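PDB 2IN5: uncharacterized lipoprotein GfcB from Escherichia coli K12, which is a membrane lipoprotein of the YjbF family that probably assists group 4 capsule polysaccharide assembly or export. Local coordinates for the interface of chains A and B. Numbering follows the deposited sequence. Chains: chain A/B, Hypothetical lipoprotein ymcC.

Contact 1: the interface of chains A and B. Residues chain A 33-35, 51, 196; chain B 5-7.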
# COMPACT_ATOMS: atom_id res chain seq x y z
N PRO A 33 -18.22 -6.94 0.35
CA PRO A 33 -17.37 -7.74 1.23
C PRO A 33 -16.29 -6.96 1.98
O PRO A 33 -15.84 -7.38 3.05
CB PRO A 33 -16.81 -8.80 0.29
CG PRO A 33 -16.68 -8.06 -0.99
CD PRO A 33 -17.94 -7.23 -1.07
N TYR A 34 -15.89 -5.82 1.43
CA TYR A 34 -14.86 -4.98 2.04
C TYR A 34 -15.37 -3.66 2.59
O TYR A 34 -16.46 -3.22 2.27
CB TYR A 34 -13.75 -4.71 1.01
CG TYR A 34 -14.28 -4.45 -0.38
CD1 TYR A 34 -14.89 -3.24 -0.70
CD2 TYR A 34 -14.21 -5.44 -1.36
CE1 TYR A 34 -15.43 -3.03 -1.97
CE2 TYR A 34 -14.74 -5.24 -2.62
CZ TYR A 34 -15.34 -4.04 -2.92
OH TYR A 34 -15.87 -3.85 -4.18
N SER A 35 -14.54 -3.04 3.43
CA SER A 35 -14.85 -1.78 4.07
C SER A 35 -14.95 -0.62 3.09
O SER A 35 -14.23 -0.56 2.10
CB SER A 35 -13.79 -1.48 5.14
OG SER A 35 -13.78 -2.50 6.13
N LEU A 51 -11.78 0.70 0.81
CA LEU A 51 -10.52 0.39 1.48
C LEU A 51 -9.76 -0.56 0.60
O LEU A 51 -10.11 -1.73 0.48
CB LEU A 51 -10.75 -0.24 2.86
CG LEU A 51 -9.52 -0.78 3.63
CD1 LEU A 51 -8.48 0.32 3.84
CD2 LEU A 51 -9.99 -1.32 4.97
N LYS A 196 -19.03 -0.16 6.63
CA LYS A 196 -18.97 -1.54 7.04
C LYS A 196 -18.62 -1.66 8.51
O LYS A 196 -17.55 -1.25 8.95
CB LYS A 196 -17.98 -2.31 6.18
CG LYS A 196 -17.84 -3.74 6.56
CD LYS A 196 -17.04 -4.46 5.52
CE LYS A 196 -16.74 -5.84 6.01
NZ LYS A 196 -18.01 -6.39 6.53
N GLN B 5 -10.82 -4.46 10.07
CA GLN B 5 -11.40 -4.02 8.81
C GLN B 5 -11.20 -5.03 7.71
O GLN B 5 -10.37 -5.93 7.83
CB GLN B 5 -10.79 -2.69 8.38
CG GLN B 5 -10.93 -1.61 9.41
CD GLN B 5 -10.23 -0.34 8.98
OE1 GLN B 5 -9.08 -0.37 8.53
NE2 GLN B 5 -10.90 0.79 9.12
N GLN B 6 -11.96 -4.89 6.64
CA GLN B 6 -11.86 -5.79 5.50
C GLN B 6 -11.46 -4.94 4.30
O GLN B 6 -12.21 -4.07 3.86
CB GLN B 6 -13.21 -6.46 5.24
CG GLN B 6 -13.17 -7.58 4.21
CD GLN B 6 -12.41 -8.79 4.72
OE1 GLN B 6 -12.06 -8.87 5.89
NE2 GLN B 6 -12.17 -9.76 3.83
N SER B 7 -10.26 -5.18 3.79
CA SER B 7 -9.76 -4.44 2.66
C SER B 7 -9.98 -5.30 1.43
O SER B 7 -10.19 -6.51 1.56
CB SER B 7 -8.27 -4.19 2.80
OG SER B 7 -7.58 -5.41 2.58

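Contact 2: the interface of chains A and B. Residues chain A 5-6, 11; chain B 33-35, 51, 197.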
# COMPACT_ATOMS: atom_id res chain seq x y z
N GLN A 5 0.98 -2.12 -16.22
CA GLN A 5 0.47 -3.36 -15.67
C GLN A 5 -0.96 -3.11 -15.19
O GLN A 5 -1.39 -1.96 -15.07
CB GLN A 5 1.33 -3.82 -14.49
CG GLN A 5 2.82 -3.55 -14.62
CD GLN A 5 3.59 -3.95 -13.35
OE1 GLN A 5 4.04 -5.08 -13.21
NE2 GLN A 5 3.71 -3.02 -12.42
N GLN A 6 -1.69 -4.18 -14.91
CA GLN A 6 -3.07 -4.04 -14.44
C GLN A 6 -3.17 -4.75 -13.08
O GLN A 6 -3.11 -5.97 -13.01
CB GLN A 6 -4.03 -4.68 -15.46
CG GLN A 6 -5.50 -4.33 -15.31
CD GLN A 6 -5.75 -2.83 -15.26
OE1 GLN A 6 -5.00 -2.04 -15.87
NE2 GLN A 6 -6.79 -2.42 -14.56
N THR A 11 -8.47 -2.96 -11.24
CA THR A 11 -9.47 -3.68 -12.01
C THR A 11 -10.82 -3.82 -11.28
O THR A 11 -11.87 -3.49 -11.84
CB THR A 11 -8.96 -5.06 -12.38
OG1 THR A 11 -7.93 -4.92 -13.35
CG2 THR A 11 -10.08 -5.91 -12.95
N PRO B 33 -8.27 -10.69 -15.86
CA PRO B 33 -8.17 -9.29 -16.28
C PRO B 33 -7.14 -8.47 -15.50
O PRO B 33 -7.36 -7.29 -15.22
CB PRO B 33 -9.59 -8.78 -16.08
CG PRO B 33 -9.98 -9.49 -14.84
CD PRO B 33 -9.52 -10.90 -15.10
N TYR B 34 -6.03 -9.10 -15.13
CA TYR B 34 -4.95 -8.40 -14.42
C TYR B 34 -3.61 -9.13 -14.52
O TYR B 34 -3.54 -10.31 -14.85
CB TYR B 34 -5.32 -8.11 -12.95
CG TYR B 34 -5.87 -9.28 -12.20
CD1 TYR B 34 -5.04 -10.32 -11.80
CD2 TYR B 34 -7.24 -9.40 -11.98
CE1 TYR B 34 -5.56 -11.46 -11.23
CE2 TYR B 34 -7.78 -10.55 -11.40
CZ TYR B 34 -6.93 -11.57 -11.03
OH TYR B 34 -7.44 -12.74 -10.52
N SER B 35 -2.54 -8.38 -14.28
CA SER B 35 -1.19 -8.91 -14.36
C SER B 35 -1.02 -10.06 -13.37
O SER B 35 -1.53 -10.02 -12.25
CB SER B 35 -0.19 -7.80 -14.05
OG SER B 35 -0.48 -6.64 -14.82
N LEU B 51 -0.95 -9.63 -9.11
CA LEU B 51 -0.63 -8.26 -8.77
C LEU B 51 -1.80 -7.64 -8.02
O LEU B 51 -2.88 -7.47 -8.57
CB LEU B 51 -0.34 -7.46 -10.05
CG LEU B 51 -0.08 -5.96 -9.90
CD1 LEU B 51 1.15 -5.74 -9.01
CD2 LEU B 51 0.13 -5.34 -11.26
N PRO B 197 -2.03 -9.05 -18.75
CA PRO B 197 -3.45 -9.30 -18.53
C PRO B 197 -4.12 -9.44 -19.90
O PRO B 197 -4.01 -8.54 -20.73
CB PRO B 197 -3.92 -8.05 -17.79
CG PRO B 197 -3.02 -6.99 -18.35
CD PRO B 197 -1.68 -7.67 -18.37

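Contact 1: the interface of chains A and B
The backbone of B:Gln6 lies along A:Ser35, whose amide N donates to the B:Gln6 carbonyl O at 2.6 Å, nearly straight at the hydrogen (175°) and in the carbonyl plane. Here the N-terminal segment of one YjbF-family lipoprotein chain docks on the loop of its copy that runs into strand 36-41. In return the amide N of B:Gln6 donates to the hydroxyl OG of A:Ser35 at 3.0 Å. With OG beside its own backbone N (chi1 -60°), the serine can meet both backbone polar groups of B:Gln6; a further bond from OG to the B:Gln6 carbonyl is weak. Without the hydroxyl, as with an alanine here, the B:Gln6 amide N would probably lose its mate and the N-terminal segment would be held less firmly, leaning on the remaining backbone bond. B:Gln6 turns its aliphatic part toward chain A: CG, anti to the backbone N (chi1 -171°), lies 3.8 Å from A:Tyr34 CA. Further back, its CB meets A:Lys196 CE at 3.7 Å, the two side chains crossing obliquely, so the lysine contributes its methylene chain to this contact. A:Leu51, from strand 47-55, brings branch CD2 to B:Gln5 CB at 3.8 Å, the side chains at about a right angle, while its CG meets B:Ser7 CB at 3.7 Å.

Contact 2: the interface of chains A and B
Hydroxyl OG1 of A:Thr11 links two groups: it accepts the side-chain amide NE2 of A:Gln6 at 3.0 Å and donates to the carbonyl O of B:Pro33 at 3.1 Å. The first bond stays within chain A and lies in the plane of the glutamine amide, which helps fix the rotation of that flat group. Across the interface, OG1 approaches the proline carbonyl from a position tilted 22° from its plane. OG1 stands beside the threonine's own backbone N (chi1 -70°), and the other branch, methyl CG2, is left to pack on B:Pro33 CG at 4.0 Å; the two side chains cross at about a right angle. The A:Gln6 backbone is held as well. Its amide N donates to B:Ser35 OG at 2.7 Å, and its carbonyl O receives B:Ser35 N at 2.8 Å, in the carbonyl plane; a bond from B:Ser35 OG to this same carbonyl is weak. Bent at chi2 (53°), the A:Gln6 side chain folds back toward the threonine, while its CB rests against the ring atom CG of B:Pro197 at 3.8 Å. At the neighbouring residue, A:Gln5 CB touches branch CD2 of B:Leu51 at 3.8 Å. The site joins the N-terminal segment and helix 8-18 of chain A to the chain B loop leading from B:Pro33 to B:Ser35, flanked by strand 46-55 and by B:Pro197 near the C-terminus.

Contact 1 and contact 2 are related by the two-fold of the interface, their C-alpha centres about 21 Å apart. Residues 5 and 6 of one chain and 33-35 and 51 of the other recur in both, with the chains exchanged. In each direction the N-terminal segment reaches over to its partner, giving a reciprocal arm exchange. Residues 7 and 196 also take part in contact 1, and residue 11, in helix 8-18, and residue 197 in contact 2. Such pairing suggests a dimer, though the structure alone does not show that it forms at the membrane.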